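Local coordinates for protein Tas1 (Pseudomonas aeruginosa, PDB 6OX6) that acts as a type VI-secreted toxin that pyrophosphorylates adenosine nucleotides to (p)ppApp, depleting ADP and ATP in competing bacteria, at residues 320-323 with 324-328; 264-267 with 268-272. All blocks are in the same frame, centred on the assembly; numbering follows the deposited sequence.

Contact 1 of 2, residues 320-323 with 324-328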
ATOM      1  N   ASN A 320      -4.105  -8.435 -14.422  1.00 42.04           N
ATOM      2  CA  ASN A 320      -3.581  -7.426 -15.327  1.00 43.42           C
ATOM      3  C   ASN A 320      -4.693  -6.768 -16.125  1.00 41.62           C
ATOM      4  O   ASN A 320      -4.697  -5.551 -16.305  1.00 35.79           O
ATOM      5  CB  ASN A 320      -2.547  -8.039 -16.273  1.00 51.34           C
ATOM      6  CG  ASN A 320      -1.318  -8.543 -15.545  1.00 57.89           C
ATOM      7  OD1 ASN A 320      -0.956  -8.032 -14.485  1.00 52.04           O
ATOM      8  ND2 ASN A 320      -0.666  -9.552 -16.111  1.00 64.52           N
ATOM      9  N   THR A 321      -5.640  -7.570 -16.602  1.00 42.25           N
ATOM     10  CA  THR A 321      -6.747  -7.001 -17.374  1.00 45.62           C
ATOM     11  C   THR A 321      -7.524  -6.004 -16.532  1.00 41.27           C
ATOM     12  O   THR A 321      -7.806  -4.885 -16.979  1.00 36.54           O
ATOM     13  CB  THR A 321      -7.668  -8.103 -17.886  1.00 51.03           C
ATOM     14  OG1 THR A 321      -6.883  -9.097 -18.549  1.00 54.50           O
ATOM     15  CG2 THR A 321      -8.671  -7.535 -18.861  1.00 52.25           C
ATOM     16  N   VAL A 322      -7.836  -6.385 -15.281  1.00 41.50           N
ATOM     17  CA  VAL A 322      -8.531  -5.491 -14.354  1.00 41.53           C
ATOM     18  C   VAL A 322      -7.712  -4.236 -14.070  1.00 41.13           C
ATOM     19  O   VAL A 322      -8.267  -3.133 -13.964  1.00 39.72           O
ATOM     20  CB  VAL A 322      -8.869  -6.224 -13.046  1.00 47.11           C
ATOM     21  CG1 VAL A 322      -9.579  -5.266 -12.103  1.00 35.89           C
ATOM     22  CG2 VAL A 322      -9.719  -7.451 -13.333  1.00 48.87           C
ATOM     23  N   ALA A 323      -6.391  -4.385 -13.898  1.00 39.87           N
ATOM     24  CA  ALA A 323      -5.520  -3.227 -13.706  1.00 38.50           C
ATOM     25  C   ALA A 323      -5.695  -2.200 -14.823  1.00 32.12           C
ATOM     26  O   ALA A 323      -5.845  -0.996 -14.567  1.00 31.48           O
ATOM     27  CB  ALA A 323      -4.062  -3.680 -13.630  1.00 31.74           C
ATOM     28  N   ALA A 324      -5.647  -2.665 -16.074  1.00 33.10           N
ATOM     29  CA  ALA A 324      -5.812  -1.775 -17.227  1.00 36.68           C
ATOM     30  C   ALA A 324      -7.177  -1.098 -17.213  1.00 38.77           C
ATOM     31  O   ALA A 324      -7.316   0.059 -17.632  1.00 35.98           O
ATOM     32  CB  ALA A 324      -5.635  -2.566 -18.519  1.00 34.98           C
ATOM     33  N   GLU A 325      -8.175  -1.815 -16.707  1.00 41.81           N
ATOM     34  CA  GLU A 325      -9.534  -1.297 -16.623  1.00 46.37           C
ATOM     35  C   GLU A 325      -9.616  -0.102 -15.678  1.00 40.78           C
ATOM     36  O   GLU A 325     -10.239   0.909 -16.002  1.00 39.77           O
ATOM     37  CB  GLU A 325     -10.497  -2.395 -16.167  1.00 56.11           C
ATOM     38  CG  GLU A 325     -11.482  -2.839 -17.238  1.00 68.48           C
ATOM     39  CD  GLU A 325     -11.064  -4.131 -17.913  1.00 78.92           C
ATOM     40  OE1 GLU A 325     -11.435  -5.212 -17.412  1.00 82.95           O
ATOM     41  OE2 GLU A 325     -10.365  -4.064 -18.946  1.00 82.14           O
ATOM     42  N   LEU A 326      -8.988  -0.218 -14.511  1.00 33.42           N
ATOM     43  CA  LEU A 326      -9.009   0.866 -13.540  1.00 32.89           C
ATOM     44  C   LEU A 326      -8.229   2.065 -14.067  1.00 32.22           C
ATOM     45  O   LEU A 326      -8.588   3.225 -13.809  1.00 31.55           O
ATOM     46  CB  LEU A 326      -8.425   0.368 -12.200  1.00 36.18           C
ATOM     47  CG  LEU A 326      -9.155  -0.797 -11.500  1.00 38.91           C
ATOM     48  CD1 LEU A 326      -8.292  -1.445 -10.413  1.00 32.12           C
ATOM     49  CD2 LEU A 326     -10.425  -0.310 -10.877  1.00 33.32           C
ATOM     50  N   ALA A 327      -7.135   1.794 -14.781  1.00 32.98           N
ATOM     51  CA  ALA A 327      -6.355   2.860 -15.391  1.00 35.07           C
ATOM     52  C   ALA A 327      -7.207   3.628 -16.385  1.00 36.91           C
ATOM     53  O   ALA A 327      -7.238   4.864 -16.368  1.00 31.54           O
ATOM     54  CB  ALA A 327      -5.115   2.282 -16.070  1.00 31.13           C
ATOM     55  N   ASN A 328      -7.949   2.906 -17.233  1.00 39.11           N
ATOM     56  CA  ASN A 328      -8.788   3.571 -18.222  1.00 39.48           C
ATOM     57  C   ASN A 328      -9.874   4.429 -17.588  1.00 42.05           C
ATOM     58  O   ASN A 328     -10.430   5.300 -18.259  1.00 43.38           O
ATOM     59  CB  ASN A 328      -9.402   2.536 -19.160  1.00 40.37           C
ATOM     60  CG  ASN A 328      -8.383   1.985 -20.112  1.00 41.91           C
ATOM     61  OD1 ASN A 328      -7.460   2.696 -20.510  1.00 43.99           O
ATOM     62  ND2 ASN A 328      -8.497   0.708 -20.434  1.00 40.07           N
TER

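Contact 2 of 2, residues 264-267 with 268-272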
ATOM      1  N   ASP A 264     -17.417   0.930  -5.016  1.00 52.72           N
ATOM      2  CA  ASP A 264     -18.048  -0.391  -4.973  1.00 54.30           C
ATOM      3  C   ASP A 264     -18.832  -0.691  -6.246  1.00 51.67           C
ATOM      4  O   ASP A 264     -18.862  -1.842  -6.697  1.00 49.35           O
ATOM      5  CB  ASP A 264     -18.965  -0.521  -3.759  1.00 56.80           C
ATOM      6  CG  ASP A 264     -18.206  -0.793  -2.464  1.00 60.19           C
ATOM      7  OD1 ASP A 264     -16.953  -0.925  -2.492  1.00 59.10           O
ATOM      8  OD2 ASP A 264     -18.881  -0.889  -1.407  1.00 62.24           O
ATOM      9  N   ALA A 265     -19.458   0.321  -6.851  1.00 51.74           N
ATOM     10  CA  ALA A 265     -20.170   0.088  -8.102  1.00 55.33           C
ATOM     11  C   ALA A 265     -19.203  -0.309  -9.218  1.00 55.75           C
ATOM     12  O   ALA A 265     -19.426  -1.303  -9.922  1.00 58.00           O
ATOM     13  CB  ALA A 265     -20.988   1.327  -8.486  1.00 49.34           C
ATOM     14  N   VAL A 266     -18.099   0.434  -9.377  1.00 53.01           N
ATOM     15  CA  VAL A 266     -17.150   0.088 -10.435  1.00 51.46           C
ATOM     16  C   VAL A 266     -16.442  -1.229 -10.118  1.00 50.20           C
ATOM     17  O   VAL A 266     -16.185  -2.044 -11.014  1.00 46.97           O
ATOM     18  CB  VAL A 266     -16.158   1.243 -10.669  1.00 57.05           C
ATOM     19  CG1 VAL A 266     -15.610   1.732  -9.365  1.00 59.06           C
ATOM     20  CG2 VAL A 266     -14.999   0.802 -11.560  1.00 56.79           C
ATOM     21  N   ALA A 267     -16.120  -1.465  -8.845  1.00 49.62           N
ATOM     22  CA  ALA A 267     -15.503  -2.737  -8.488  1.00 50.26           C
ATOM     23  C   ALA A 267     -16.383  -3.916  -8.902  1.00 51.15           C
ATOM     24  O   ALA A 267     -15.905  -4.864  -9.546  1.00 50.71           O
ATOM     25  CB  ALA A 267     -15.200  -2.776  -6.986  1.00 50.77           C
ATOM     26  N   ASP A 268     -17.678  -3.884  -8.563  1.00 53.35           N
ATOM     27  CA  ASP A 268     -18.467  -5.079  -8.864  1.00 58.99           C
ATOM     28  C   ASP A 268     -18.759  -5.210 -10.351  1.00 55.51           C
ATOM     29  O   ASP A 268     -18.838  -6.337 -10.858  1.00 55.52           O
ATOM     30  CB  ASP A 268     -19.752  -5.142  -8.057  1.00 67.38           C
ATOM     31  CG  ASP A 268     -20.093  -6.581  -7.669  1.00 78.30           C
ATOM     32  OD1 ASP A 268     -21.263  -6.856  -7.327  1.00 84.50           O
ATOM     33  OD2 ASP A 268     -19.178  -7.450  -7.723  1.00 78.42           O
ATOM     34  N   GLY A 269     -18.858  -4.092 -11.069  1.00 56.05           N
ATOM     35  CA  GLY A 269     -18.831  -4.141 -12.516  1.00 55.87           C
ATOM     36  C   GLY A 269     -17.645  -4.941 -13.011  1.00 53.30           C
ATOM     37  O   GLY A 269     -17.809  -6.002 -13.623  1.00 54.71           O
ATOM     38  N   LEU A 270     -16.434  -4.460 -12.720  1.00 51.60           N
ATOM     39  CA  LEU A 270     -15.250  -5.133 -13.235  1.00 51.18           C
ATOM     40  C   LEU A 270     -15.107  -6.539 -12.681  1.00 48.96           C
ATOM     41  O   LEU A 270     -14.608  -7.429 -13.384  1.00 49.92           O
ATOM     42  CB  LEU A 270     -14.002  -4.329 -12.922  1.00 52.75           C
ATOM     43  CG  LEU A 270     -14.047  -2.918 -13.467  1.00 57.64           C
ATOM     44  CD1 LEU A 270     -13.184  -2.017 -12.614  1.00 59.44           C
ATOM     45  CD2 LEU A 270     -13.549  -2.975 -14.879  1.00 61.24           C
ATOM     46  N   ALA A 271     -15.506  -6.766 -11.425  1.00 48.37           N
ATOM     47  CA  ALA A 271     -15.371  -8.114 -10.878  1.00 53.50           C
ATOM     48  C   ALA A 271     -16.288  -9.085 -11.606  1.00 55.44           C
ATOM     49  O   ALA A 271     -15.852 -10.146 -12.068  1.00 55.36           O
ATOM     50  CB  ALA A 271     -15.667  -8.126  -9.381  1.00 54.44           C
ATOM     51  N   ALA A 272     -17.565  -8.721 -11.744  1.00 60.43           N
ATOM     52  CA  ALA A 272     -18.509  -9.583 -12.443  1.00 61.12           C
ATOM     53  C   ALA A 272     -18.213  -9.705 -13.937  1.00 59.80           C
ATOM     54  O   ALA A 272     -18.732 -10.622 -14.572  1.00 62.06           O
ATOM     55  CB  ALA A 272     -19.925  -9.073 -12.210  1.00 62.46           C
TER

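Contact 1 of 2, residues 320-323 with 324-328
Four main-chain hydrogen bonds join N320, T321, V322 and A323 to the residues four places on, the i to i+4 pattern of an alpha-helix, here helix 319-328. The straightest runs from A324 N to N320 O at 3.0 Å, with an N-H...O angle of 165°. The bond from E325 N to T321 O is the most bent of the set, at 144°. L326 N to V322 O and A327 N to A323 O, both 3.1 Å, carry the same pattern onward.

The side chains of T321 and E325 run alongside each other. T321 puts its methyl, not its hydroxyl, against the glutamate: with CG2 anti to the backbone N, that carbon lies 3.9 Å from E325 OE2. The glutamate chain bends at chi2 (100°), folding its carboxylate back beside the helix. E325 OE2 thus comes to 3.3 Å from T321 O, an approach of two acceptors and no bond, while E325 OE1 takes a weak hydrogen bond from H274.

Apolar contact is looser: V322 CG1 and L326 CD1, one turn apart, are separated by 4.4 Å. Separately, L326 sets its CG 3.5 Å from V322 O, side-chain carbon against the carbonyl that L326 N already bonds.

V322 and L326 both pack on strand 359-365, through V364 and, for L326, I362 as well. A323 meets V348 of strand 347-353, so this helix lies against the central sheet, with E325 and L326 also touching L270 of helix 256-273.

Contact 2 of 2, residues 264-267 with 268-272
From D264 to A271 the backbone holds regular alpha-helical geometry, with each of D264, A265, V266 and A267 accepting a hydrogen bond from the amide four residues later. L270 N to V266 O is 3.0 Å, with an N-H...O angle of 179°. A267 O draws A271 N in to 2.7 Å, the shortest bond of the four. G269 N bonds to A265 O at 3.1 Å, and D268 N to D264 O at 3.0 Å.

Among the side chains, V266 and L270 make the principal meeting, lying side by side and extending the same way. V266 chi1 of 48° sets CG1 between the backbone N and the carbonyl carbon and leaves CG2 anti to the N, on the side of L270, where this methyl reaches L270 CD1 at 3.5 Å. The same leucine methyl also sits 3.4 Å from V266 O, so it lies beside the carbonyl that L270 N bonds. One residue on, A271 CB lies 3.3 Å from A267 O. D264 turns its carboxylate to partners elsewhere: OD2 forms a salt bridge with K260, and OD1 accepts a hydrogen bond from N310.

The small side chains of A267 and A271 lie close against the sheet, both on V278 of strand 277-280 and I312 of strand 308-313. L270 instead faces helix 319-328.

Overall arrangement
Going from the N terminus, the chain first makes contact 2 on helix 256-273, then passes through strand 277-280, helix 286-296 and strand 308-313 before making contact 1 on helix 319-328. The two follow in series, neither nesting nor crossing, and each links successive turns of a single helix and closes no loop. Their centres are about 12 Å apart, and the two helices pack directly on each other through L270. Together they pack across the mixed sheet: 264-272 on the edge strand 277-280 and its neighbour 308-313, 320-328 on the middle strand 359-365 and its neighbour 347-353.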